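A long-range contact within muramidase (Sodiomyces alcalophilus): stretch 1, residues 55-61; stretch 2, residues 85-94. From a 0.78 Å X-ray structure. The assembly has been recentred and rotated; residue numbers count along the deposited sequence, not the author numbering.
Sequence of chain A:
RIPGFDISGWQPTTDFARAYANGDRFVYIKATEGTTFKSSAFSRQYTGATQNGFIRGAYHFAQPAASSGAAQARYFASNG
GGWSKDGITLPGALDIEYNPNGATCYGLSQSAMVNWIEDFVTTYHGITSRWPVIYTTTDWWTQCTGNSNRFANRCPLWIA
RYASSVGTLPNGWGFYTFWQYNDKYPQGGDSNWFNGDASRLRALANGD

Stretch 1 55-61: IRGAYHF
Stretch 2 85-94: KDGITLPGAL

Residues 55-61, a β-strand, and residues 85-94, a loop that runs into a strand, meet in a parallel backbone pairing interrupted by a one-residue register shift, with an arginine side chain reinforcing one end. Their touching parts run 31° apart and together bury 583 Å².

In the first ladder, Arg56 lies beside Thr89 (CA-CA 5.3 Å). Arg56 N donates to Ile88 O at 2.9 Å, and Leu90 N donates to Arg56 O at 2.9 Å, so Arg56 uses both its amide and its carbonyl to clasp Thr89 from its two neighbours. The second ladder pairs Tyr59 with Ala93 (CA-CA 4.5 Å) and His60 with Leu94 (5.2 Å), through Ala93 N to Ala58 O and His60 N to Ala93 O, both 2.9 Å. Between the ladders, Pro91 (phi/psi -59/146) is the extra residue, without a partner of its own, and Gly92 (-61/154) lies beside Ala58 (CA-CA 5.1 Å); a water bridges the gap, accepting from Ala58 N (2.8 Å) and donating to Leu90 O (2.9 Å). Gly57 (-143/174) is tightly placed: a CB there would lie 2.9 Å from Leu90 CB, a clash.

The CA-to-CB bond of Arg56 points away, but its p, m, t rotamer (chi4 -80°) curls the guanidinium back, with Ile88 CG1 over one face. Arg56 NH1 donates to Thr89 OG1 at 2.9 Å, near the guanidinium plane, and weakly to Ile88 O at 2.9 Å. Thr89 OG1 (chi1 m) in turn donates to Asp86 OD1 (2.8 Å), which also accepts from Ile88 N (3.1 Å). Arg56 NH2 and Asp86 OD2, 4.4 Å apart, are linked by a water at 2.9 and 2.5 Å, respectively.

Apolar contacts complete the interface. Ile55 (m, t) sets CG2 3.7 Å from CG of Leu90 (m, t); Tyr59 CB meets Ala93 CB at 3.9 Å, while the p rotamer leads the phenol away. On the other sheet face, CD1 of Leu94 (t, p) reaches the ring edge of His60 (chi1 t), 4.1 Å from CD2.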

# COMPACT_ATOMS: atom_id res chain seq x y z
N ILE A 55 12.80 -6.52 2.19
CA ILE A 55 11.55 -6.94 1.57
C ILE A 55 10.84 -5.63 1.15
O ILE A 55 10.82 -4.68 1.94
CB ILE A 55 10.73 -7.79 2.55
CG1 ILE A 55 11.48 -9.11 2.82
CG2 ILE A 55 9.34 -8.03 2.04
CD1 ILE A 55 10.91 -9.97 3.92
N ARG A 56 10.36 -5.54 -0.08
CA ARG A 56 9.86 -4.25 -0.57
C ARG A 56 8.66 -4.46 -1.45
O ARG A 56 8.51 -5.49 -2.12
CB ARG A 56 10.94 -3.42 -1.27
CG ARG A 56 11.46 -3.98 -2.59
CD ARG A 56 12.54 -5.05 -2.43
NE ARG A 56 13.11 -5.46 -3.70
CZ ARG A 56 12.55 -6.32 -4.55
NH1 ARG A 56 11.44 -6.98 -4.21
NH2 ARG A 56 13.10 -6.53 -5.72
N GLY A 57 7.82 -3.44 -1.48
CA GLY A 57 6.70 -3.38 -2.40
C GLY A 57 6.49 -1.96 -2.88
O GLY A 57 7.11 -1.01 -2.39
N ALA A 58 5.56 -1.85 -3.83
CA ALA A 58 5.19 -0.58 -4.42
C ALA A 58 3.76 -0.23 -4.03
O ALA A 58 2.95 -1.14 -3.73
CB ALA A 58 5.28 -0.68 -5.93
N TYR A 59 3.41 1.06 -4.11
CA TYR A 59 2.01 1.46 -3.93
C TYR A 59 1.57 2.43 -5.00
O TYR A 59 2.38 3.13 -5.67
CB TYR A 59 1.71 1.96 -2.51
CG TYR A 59 2.27 3.30 -2.10
CD1 TYR A 59 1.58 4.47 -2.35
CD2 TYR A 59 3.47 3.38 -1.39
CE1 TYR A 59 2.04 5.70 -1.89
CE2 TYR A 59 3.96 4.61 -0.92
CZ TYR A 59 3.22 5.77 -1.18
OH TYR A 59 3.68 6.98 -0.72
N HIS A 60 0.25 2.45 -5.19
CA HIS A 60 -0.44 3.26 -6.19
C HIS A 60 -1.41 4.19 -5.49
O HIS A 60 -2.26 3.73 -4.71
CB HIS A 60 -1.28 2.32 -7.09
CG HIS A 60 -2.09 3.09 -8.09
ND1 HIS A 60 -1.49 3.64 -9.22
CD2 HIS A 60 -3.40 3.43 -8.06
CE1 HIS A 60 -2.46 4.27 -9.86
NE2 HIS A 60 -3.62 4.20 -9.17
N PHE A 61 -1.34 5.50 -5.78
CA PHE A 61 -2.32 6.44 -5.24
C PHE A 61 -3.54 6.49 -6.17
O PHE A 61 -3.46 6.96 -7.32
CB PHE A 61 -1.71 7.83 -5.03
CG PHE A 61 -2.65 8.72 -4.24
CD1 PHE A 61 -3.72 9.38 -4.82
CD2 PHE A 61 -2.50 8.81 -2.88
CE1 PHE A 61 -4.62 10.12 -4.05
CE2 PHE A 61 -3.38 9.56 -2.12
CZ PHE A 61 -4.44 10.21 -2.69
N LYS A 85 7.85 -14.00 -7.26
CA LYS A 85 7.86 -14.94 -6.13
C LYS A 85 9.32 -15.23 -5.70
O LYS A 85 9.77 -16.35 -5.67
CB LYS A 85 7.09 -16.22 -6.45
CG LYS A 85 6.70 -16.98 -5.17
CD LYS A 85 6.46 -18.46 -5.43
CE LYS A 85 6.07 -19.25 -4.22
NZ LYS A 85 4.68 -18.95 -3.81
N ASP A 86 9.99 -14.18 -5.28
CA ASP A 86 11.42 -14.22 -4.91
C ASP A 86 11.62 -14.08 -3.42
O ASP A 86 12.76 -14.04 -2.96
CB ASP A 86 12.24 -13.20 -5.69
CG ASP A 86 11.80 -11.73 -5.52
OD1 ASP A 86 10.87 -11.51 -4.70
OD2 ASP A 86 12.34 -10.80 -6.25
N GLY A 87 10.53 -14.06 -2.65
CA GLY A 87 10.58 -13.95 -1.19
C GLY A 87 10.82 -12.56 -0.68
O GLY A 87 10.80 -12.38 0.53
N ILE A 88 11.02 -11.58 -1.59
CA ILE A 88 11.34 -10.24 -1.14
C ILE A 88 10.42 -9.19 -1.77
O ILE A 88 10.66 -8.00 -1.56
CB ILE A 88 12.81 -9.85 -1.38
CG1 ILE A 88 13.19 -9.89 -2.85
CG2 ILE A 88 13.72 -10.73 -0.51
CD1 ILE A 88 14.47 -9.13 -3.17
N THR A 89 9.38 -9.61 -2.49
CA THR A 89 8.49 -8.67 -3.15
C THR A 89 7.12 -8.76 -2.52
O THR A 89 6.43 -9.79 -2.59
CB THR A 89 8.40 -8.91 -4.66
OG1 THR A 89 9.71 -9.04 -5.22
CG2 THR A 89 7.72 -7.74 -5.34
N LEU A 90 6.70 -7.68 -1.86
CA LEU A 90 5.36 -7.62 -1.31
C LEU A 90 4.36 -7.42 -2.45
O LEU A 90 4.67 -6.80 -3.48
CB LEU A 90 5.24 -6.45 -0.33
CG LEU A 90 6.10 -6.62 0.93
CD1 LEU A 90 6.15 -5.33 1.73
CD2 LEU A 90 5.61 -7.77 1.78
N PRO A 91 3.12 -7.89 -2.28
CA PRO A 91 2.08 -7.51 -3.22
C PRO A 91 1.94 -5.99 -3.21
O PRO A 91 2.08 -5.33 -2.18
CB PRO A 91 0.83 -8.20 -2.67
CG PRO A 91 1.12 -8.29 -1.16
CD PRO A 91 2.59 -8.59 -1.08
N GLY A 92 1.63 -5.43 -4.38
CA GLY A 92 1.43 -3.99 -4.47
C GLY A 92 0.26 -3.56 -3.58
O GLY A 92 -0.69 -4.33 -3.33
N ALA A 93 0.32 -2.30 -3.15
CA ALA A 93 -0.72 -1.72 -2.32
C ALA A 93 -1.48 -0.63 -3.07
O ALA A 93 -0.90 0.23 -3.76
CB ALA A 93 -0.13 -1.11 -1.05
N LEU A 94 -2.81 -0.67 -2.89
CA LEU A 94 -3.72 0.36 -3.36
C LEU A 94 -3.90 1.38 -2.22
O LEU A 94 -4.49 1.05 -1.18
CB LEU A 94 -5.06 -0.27 -3.71
CG LEU A 94 -6.14 0.73 -4.13
CD1 LEU A 94 -5.76 1.46 -5.42
CD2 LEU A 94 -7.47 0.03 -4.29
O HOH W 1 11.95 -8.59 -7.36
O HOH W 2 4.72 -4.33 -4.95